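Sulfite dehydrogenase (Paracoccus pantotrophus, PDB 2XTS) oxidises protein-bound sulfane sulfur with a molybdenum cofactor and works together with a haem c-carrying cytochrome subunit as sulfane dehydrogenase SoxCD. Local coordinates at the interface of chains A and C and the interface of chains A and B. Residues are numbered along the deposited sequence; one frame, centred on the assembly and turned at random. Chains: chain A/B, Sulfite dehydrogenase; chain C, Cytochrome.

Contact 1: the interface of chains A and C. Residues chain A 131, 133, 386-387; chain C 176-178.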
loop_
_atom_site.group_PDB
_atom_site.type_symbol
_atom_site.label_atom_id
_atom_site.label_comp_id
_atom_site.label_asym_id
_atom_site.label_seq_id
_atom_site.Cartn_x
_atom_site.Cartn_y
_atom_site.Cartn_z
ATOM N N ALA A 131 -28.167 -16.314 -4.879
ATOM C CA ALA A 131 -27.706 -15.102 -4.214
ATOM C C ALA A 131 -27.796 -15.346 -2.717
ATOM O O ALA A 131 -28.887 -15.585 -2.194
ATOM C CB ALA A 131 -28.572 -13.947 -4.628
ATOM N N LEU A 133 -25.045 -14.069 0.024
ATOM C CA LEU A 133 -24.471 -13.094 0.961
ATOM C C LEU A 133 -24.675 -11.669 0.446
ATOM O O LEU A 133 -24.772 -11.438 -0.747
ATOM C CB LEU A 133 -22.976 -13.390 1.241
ATOM C CG LEU A 133 -22.644 -14.718 1.949
ATOM C CD1 LEU A 133 -21.171 -14.929 2.003
ATOM C CD2 LEU A 133 -23.197 -14.735 3.342
ATOM N N ASN A 386 -28.037 -7.793 -3.604
ATOM C CA ASN A 386 -27.525 -8.906 -4.372
ATOM C C ASN A 386 -28.704 -9.747 -4.852
ATOM O O ASN A 386 -29.485 -10.249 -4.027
ATOM C CB ASN A 386 -26.643 -9.770 -3.472
ATOM C CG ASN A 386 -26.121 -11.009 -4.168
ATOM O OD1 ASN A 386 -26.191 -11.124 -5.392
ATOM N ND2 ASN A 386 -25.663 -11.973 -3.381
ATOM N N VAL A 387 -28.874 -9.823 -6.168
ATOM C CA VAL A 387 -29.929 -10.595 -6.809
ATOM C C VAL A 387 -29.376 -11.413 -7.947
ATOM O O VAL A 387 -28.316 -11.110 -8.451
ATOM C CB VAL A 387 -31.076 -9.683 -7.348
ATOM C CG1 VAL A 387 -31.689 -8.879 -6.211
ATOM C CG2 VAL A 387 -30.613 -8.789 -8.465
ATOM N N LYS C 176 -33.641 -14.574 -7.600
ATOM C CA LYS C 176 -33.039 -14.911 -6.307
ATOM C C LYS C 176 -32.669 -13.608 -5.602
ATOM O O LYS C 176 -32.247 -12.641 -6.261
ATOM C CB LYS C 176 -31.774 -15.731 -6.506
ATOM C CG LYS C 176 -31.938 -17.095 -7.161
ATOM C CD LYS C 176 -32.769 -18.067 -6.355
ATOM C CE LYS C 176 -32.694 -19.512 -6.837
ATOM N NZ LYS C 176 -31.393 -20.180 -6.480
ATOM N N ARG C 177 -32.869 -13.574 -4.292
ATOM C CA ARG C 177 -32.458 -12.447 -3.445
ATOM C C ARG C 177 -31.737 -12.922 -2.192
ATOM O O ARG C 177 -32.269 -13.727 -1.440
ATOM C CB ARG C 177 -33.695 -11.640 -2.994
ATOM C CG ARG C 177 -34.480 -11.011 -4.140
ATOM C CD ARG C 177 -35.788 -10.424 -3.665
ATOM N NE ARG C 177 -35.604 -9.288 -2.782
ATOM C CZ ARG C 177 -36.598 -8.671 -2.153
ATOM N NH1 ARG C 177 -37.848 -9.097 -2.296
ATOM N NH2 ARG C 177 -36.365 -7.632 -1.376
ATOM N N ALA C 178 -30.526 -12.423 -1.969
ATOM C CA ALA C 178 -29.758 -12.783 -0.764
ATOM C C ALA C 178 -30.486 -12.401 0.510
ATOM O O ALA C 178 -30.333 -13.059 1.526
ATOM C CB ALA C 178 -28.375 -12.136 -0.808
#
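With its amide opposite its own main-chain nitrogen (chi1 177°), A:Asn386 brings the amide nitrogen ND2 to 3.7 Å from the methyl CB of C:Ala178, which also lies 4.0 Å from A:Asn386 CB. That same ND2 donates to the main-chain O of A:Leu133 at 2.8 Å, with 155° at the hydrogen and the acceptor a little out of the amide plane. It helps to hold the amide's rotation and ties the strand to the neighbouring loop. Without the amide, as with an alanine here, the A:Leu133 carbonyl would probably lose this donor and a gap would open beside the C:Ala178 methyl. Across the chains, the backbone N of C:Ala178 gives a nearly straight hydrogen bond (173°) to the carbonyl O of A:Asn386, 3.2 Å away. The methyl CB of A:Ala131 also approaches C:Ala178, 3.6 Å from its backbone N. Next along the strands, A:Val387 CG1 and C:Arg177 CG meet at 4.1 Å, their side chains side by side and pointing the same way. In the fold, A:Val387 and C:Arg177 form an antiparallel bridge that joins strand 384-389, at the carboxy-terminal end of chain A, to strand 174-177 of the cytochrome, just where its 3-10 helix 178-180 begins.

Contact 2: the interface of chains A and B. Residues chain A 111-113, 149; chain B 62-63, 316-317.
The guanidinium of A:Arg111 meets the carboxylate of B:Glu62 at its edge, with OE2 in the guanidinium plane, while the two flat groups are turned 72° against each other. This salt bridge belongs to the two-fold interface between molybdenum-cofactor subunits of the sulfite oxidase type, and A:Arg111 falls in the molybdopterin-binding family region. Its NH1 donates to OE2 at 2.8 Å with 150° at the hydrogen, reaching the oxygen on its anti side and somewhat out of the carboxylate plane. An extended run from CG to NE carries the arginine head across. The other carboxylate oxygen, OE1, takes the backbone N of B:Gly63 through its anti lone pair at 2.8 Å, a bond within chain B that braces the acid for A:Arg111. A:Val149 crosses B:Glu62 at about a right angle, its CG1 3.9 Å from the carboxylate carbon CD and its CG2 3.7 Å from B:Gly63 CA. Farther along, the methyl CG2 of A:Thr113, placed between its own backbone N and carbonyl carbon, packs tightly on B:Gly317 CA at 3.5 Å and also touches the methyl of B:Thr316. A water bridges the A:Arg111 carbonyl O and the B:Thr316 hydroxyl OG1, 2.7 Å from the latter.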
loop_
_atom_site.group_PDB
_atom_site.type_symbol
_atom_site.label_atom_id
_atom_site.label_comp_id
_atom_site.label_asym_id
_atom_site.label_seq_id
_atom_site.Cartn_x
_atom_site.Cartn_y
_atom_site.Cartn_z
ATOM N N ARG A 111 16.792 -9.363 -7.646
ATOM C CA ARG A 111 15.382 -9.150 -7.343
ATOM C C ARG A 111 14.550 -8.717 -8.523
ATOM O O ARG A 111 15.055 -8.111 -9.449
ATOM C CB ARG A 111 15.239 -8.110 -6.236
ATOM C CG ARG A 111 15.916 -8.545 -4.947
ATOM C CD ARG A 111 15.852 -7.492 -3.856
ATOM N NE ARG A 111 16.659 -7.913 -2.722
ATOM C CZ ARG A 111 17.040 -7.130 -1.721
ATOM N NH1 ARG A 111 16.604 -5.880 -1.635
ATOM N NH2 ARG A 111 17.823 -7.628 -0.793
ATOM N N THR A 112 13.278 -9.073 -8.473
ATOM C CA THR A 112 12.294 -8.677 -9.459
ATOM C C THR A 112 11.050 -8.184 -8.715
ATOM O O THR A 112 10.937 -8.312 -7.507
ATOM C CB THR A 112 11.885 -9.869 -10.346
ATOM O OG1 THR A 112 11.441 -10.939 -9.510
ATOM C CG2 THR A 112 13.048 -10.330 -11.234
ATOM N N THR A 113 10.110 -7.640 -9.471
ATOM C CA THR A 113 8.864 -7.156 -8.936
ATOM C C THR A 113 7.703 -7.545 -9.827
ATOM O O THR A 113 7.846 -7.664 -11.042
ATOM C CB THR A 113 8.887 -5.622 -8.733
ATOM O OG1 THR A 113 7.695 -5.195 -8.055
ATOM C CG2 THR A 113 8.969 -4.894 -10.040
ATOM N N VAL A 149 7.956 -7.659 -4.180
ATOM C CA VAL A 149 9.359 -7.750 -4.556
ATOM C C VAL A 149 9.920 -9.038 -3.967
ATOM O O VAL A 149 9.655 -9.411 -2.819
ATOM C CB VAL A 149 10.171 -6.523 -4.073
ATOM C CG1 VAL A 149 11.674 -6.653 -4.402
ATOM C CG2 VAL A 149 9.591 -5.270 -4.682
ATOM N N GLU B 62 11.183 -1.916 0.235
ATOM C CA GLU B 62 11.516 -2.266 -1.143
ATOM C C GLU B 62 10.410 -1.770 -2.071
ATOM O O GLU B 62 9.415 -1.150 -1.647
ATOM C CB GLU B 62 11.794 -3.762 -1.320
ATOM C CG GLU B 62 13.271 -4.098 -1.521
ATOM C CD GLU B 62 13.824 -3.764 -2.893
ATOM O OE1 GLU B 62 13.059 -3.308 -3.763
ATOM O OE2 GLU B 62 15.044 -4.037 -3.110
ATOM N N GLY B 63 10.567 -1.998 -3.355
ATOM C CA GLY B 63 9.535 -1.569 -4.294
ATOM C C GLY B 63 9.394 -0.069 -4.333
ATOM O O GLY B 63 10.398 0.632 -4.221
ATOM N N THR B 316 13.608 -1.634 -11.660
ATOM C CA THR B 316 12.784 -2.794 -11.270
ATOM C C THR B 316 11.366 -2.295 -11.133
ATOM O O THR B 316 11.048 -1.518 -10.234
ATOM C CB THR B 316 13.307 -3.401 -9.984
ATOM O OG1 THR B 316 14.602 -3.925 -10.279
ATOM C CG2 THR B 316 12.385 -4.486 -9.454
ATOM N N GLY B 317 10.537 -2.687 -12.094
ATOM C CA GLY B 317 9.179 -2.195 -12.205
ATOM C C GLY B 317 9.098 -1.080 -13.219
ATOM O O GLY B 317 9.900 -1.007 -14.149
HETATM O O HOH W 1 14.574 -6.349 -11.485
#

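Contact 3: the interface of chains A and B. Residues chain A 81-82, 84, 202, 205, 209; chain B 31, 33-34.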
loop_
_atom_site.group_PDB
_atom_site.type_symbol
_atom_site.label_atom_id
_atom_site.label_comp_id
_atom_site.label_asym_id
_atom_site.label_seq_id
_atom_site.Cartn_x
_atom_site.Cartn_y
_atom_site.Cartn_z
ATOM N N GLU A 81 3.770 -18.002 13.118
ATOM C CA GLU A 81 4.874 -17.117 13.373
ATOM C C GLU A 81 6.200 -17.784 13.048
ATOM O O GLU A 81 6.610 -18.748 13.691
ATOM C CB GLU A 81 4.869 -16.691 14.834
ATOM C CG GLU A 81 6.041 -15.769 15.163
ATOM C CD GLU A 81 6.176 -15.422 16.610
ATOM O OE1 GLU A 81 5.478 -14.511 17.059
ATOM O OE2 GLU A 81 7.008 -16.046 17.284
ATOM N N LEU A 82 6.864 -17.265 12.038
ATOM C CA LEU A 82 8.099 -17.840 11.515
ATOM C C LEU A 82 9.135 -16.724 11.364
ATOM O O LEU A 82 9.052 -15.878 10.473
ATOM C CB LEU A 82 7.843 -18.537 10.179
ATOM C CG LEU A 82 9.030 -19.240 9.500
ATOM C CD1 LEU A 82 9.703 -20.195 10.462
ATOM C CD2 LEU A 82 8.529 -19.947 8.234
ATOM N N LYS A 84 12.735 -14.795 10.622
ATOM C CA LYS A 84 13.734 -14.885 9.584
ATOM C C LYS A 84 14.927 -15.733 10.038
ATOM O O LYS A 84 15.590 -16.347 9.212
ATOM C CB LYS A 84 14.156 -13.479 9.155
ATOM C CG LYS A 84 13.106 -12.743 8.345
ATOM C CD LYS A 84 13.445 -11.277 8.129
ATOM C CE LYS A 84 12.463 -10.647 7.192
ATOM N NZ LYS A 84 12.635 -9.179 7.052
ATOM N N ALA A 202 7.859 -5.927 4.616
ATOM C CA ALA A 202 7.779 -7.375 4.711
ATOM C C ALA A 202 6.344 -7.846 4.633
ATOM O O ALA A 202 5.423 -7.145 5.065
ATOM C CB ALA A 202 8.430 -7.883 5.984
ATOM N N LYS A 205 2.394 -11.339 8.799
ATOM C CA LYS A 205 2.424 -12.687 9.341
ATOM C C LYS A 205 1.432 -13.593 8.624
ATOM O O LYS A 205 1.771 -14.692 8.161
ATOM C CB LYS A 205 2.099 -12.662 10.823
ATOM C CG LYS A 205 2.069 -14.023 11.494
ATOM C CD LYS A 205 1.779 -13.889 12.981
ATOM C CE LYS A 205 1.529 -15.196 13.665
ATOM N NZ LYS A 205 1.246 -14.927 15.103
ATOM N N TYR A 209 4.753 -14.302 6.035
ATOM C CA TYR A 209 6.074 -13.833 6.492
ATOM C C TYR A 209 6.952 -14.984 6.906
ATOM O O TYR A 209 6.532 -15.810 7.677
ATOM C CB TYR A 209 5.919 -12.932 7.701
ATOM C CG TYR A 209 7.208 -12.373 8.283
ATOM C CD1 TYR A 209 7.903 -13.048 9.271
ATOM C CD2 TYR A 209 7.691 -11.139 7.874
ATOM C CE1 TYR A 209 9.051 -12.505 9.827
ATOM C CE2 TYR A 209 8.817 -10.579 8.434
ATOM C CZ TYR A 209 9.490 -11.269 9.406
ATOM O OH TYR A 209 10.582 -10.718 9.998
ATOM N N ILE B 31 4.248 -7.940 11.678
ATOM C CA ILE B 31 4.745 -8.881 12.673
ATOM C C ILE B 31 5.750 -8.160 13.564
ATOM O O ILE B 31 6.431 -7.247 13.136
ATOM C CB ILE B 31 5.320 -10.154 11.986
ATOM C CG1 ILE B 31 5.353 -11.355 12.934
ATOM C CG2 ILE B 31 6.656 -9.887 11.299
ATOM C CD1 ILE B 31 5.680 -12.683 12.210
ATOM N N PHE B 33 8.643 -8.851 14.649
ATOM C CA PHE B 33 10.024 -8.890 14.232
ATOM C C PHE B 33 10.387 -7.729 13.314
ATOM O O PHE B 33 11.582 -7.497 13.025
ATOM C CB PHE B 33 10.363 -10.187 13.488
ATOM C CG PHE B 33 10.044 -11.454 14.216
ATOM C CD1 PHE B 33 10.704 -11.793 15.397
ATOM C CD2 PHE B 33 9.121 -12.319 13.685
ATOM C CE1 PHE B 33 10.435 -12.989 16.019
ATOM C CE2 PHE B 33 8.842 -13.491 14.301
ATOM C CZ PHE B 33 9.484 -13.830 15.472
ATOM N N GLU B 34 9.371 -7.052 12.776
ATOM C CA GLU B 34 9.581 -5.918 11.883
ATOM C C GLU B 34 9.425 -4.558 12.560
ATOM O O GLU B 34 9.192 -3.529 11.922
ATOM C CB GLU B 34 8.646 -6.048 10.678
ATOM C CG GLU B 34 8.959 -7.293 9.829
ATOM C CD GLU B 34 10.347 -7.250 9.189
ATOM O OE1 GLU B 34 10.664 -6.196 8.596
ATOM O OE2 GLU B 34 11.100 -8.265 9.252
HETATM O O HOH W 2 8.948 -4.660 7.070
#
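Polar contacts converge on the carboxylate of B:Glu34, in the two-fold interface of this sulfite oxidase-type molybdenum enzyme. Its OE2 accepts from both the phenol OH of A:Tyr209, at 2.6 Å, and the side-chain nitrogen NZ of A:Lys84, at 2.8 Å. The phenol is met by the anti lone pair of OE2, away from OE1, whereas the lysine comes from the syn side, 33° out of the carboxylate plane, and closes a salt bridge. Two donors on one oxygen would be expected to favour the charged carboxylate. The acid reaches them through a chain bent at chi2 (-64°), and its plane stands 58° from the tyrosine ring, with OE2 in the plane of that ring at its edge. OE1 extends the network through a water, 2.8 Å away, that also pairs with the backbone N of A:Ala202.

Face contact is supplied by B:Ile31, whose methyl CG2 sits over the centre of the A:Tyr209 ring as a CH-pi contact, 3.6 Å from the centroid. Its longer branch ends in CD1, which reaches the ring atom CD1 of A:Tyr209 at 3.7 Å and continues onto A:Lys205 CB at 3.8 Å.

Further apolar packing involves B:Phe33. Its ring atom CD2 lies 3.9 Å from A:Tyr209 CE1, and CE2 meets the methylene CG of A:Glu81 at 3.7 Å. The side chains of B:Phe33 and A:Glu81 cross at about a right angle.

Contact 2 and contact 3 belong to one two-fold A-B interface, their C-alpha centres about 19 Å apart, and each has a twin with the chains exchanged. They share no residue: contact 2 uses strands 112-119 and 143-152 of chain A, whereas contact 3 uses loop residues and short elements that meet 3-10 helix 32-34 of chain B. Contact 1 lies about 41 Å from contact 2 and about 39 Å from contact 3, and joins chain A to the cytochrome. At these sites chain A meets its two kinds of partner on well separated surfaces, consistent with a core of two molybdenum subunits, each carrying a cytochrome.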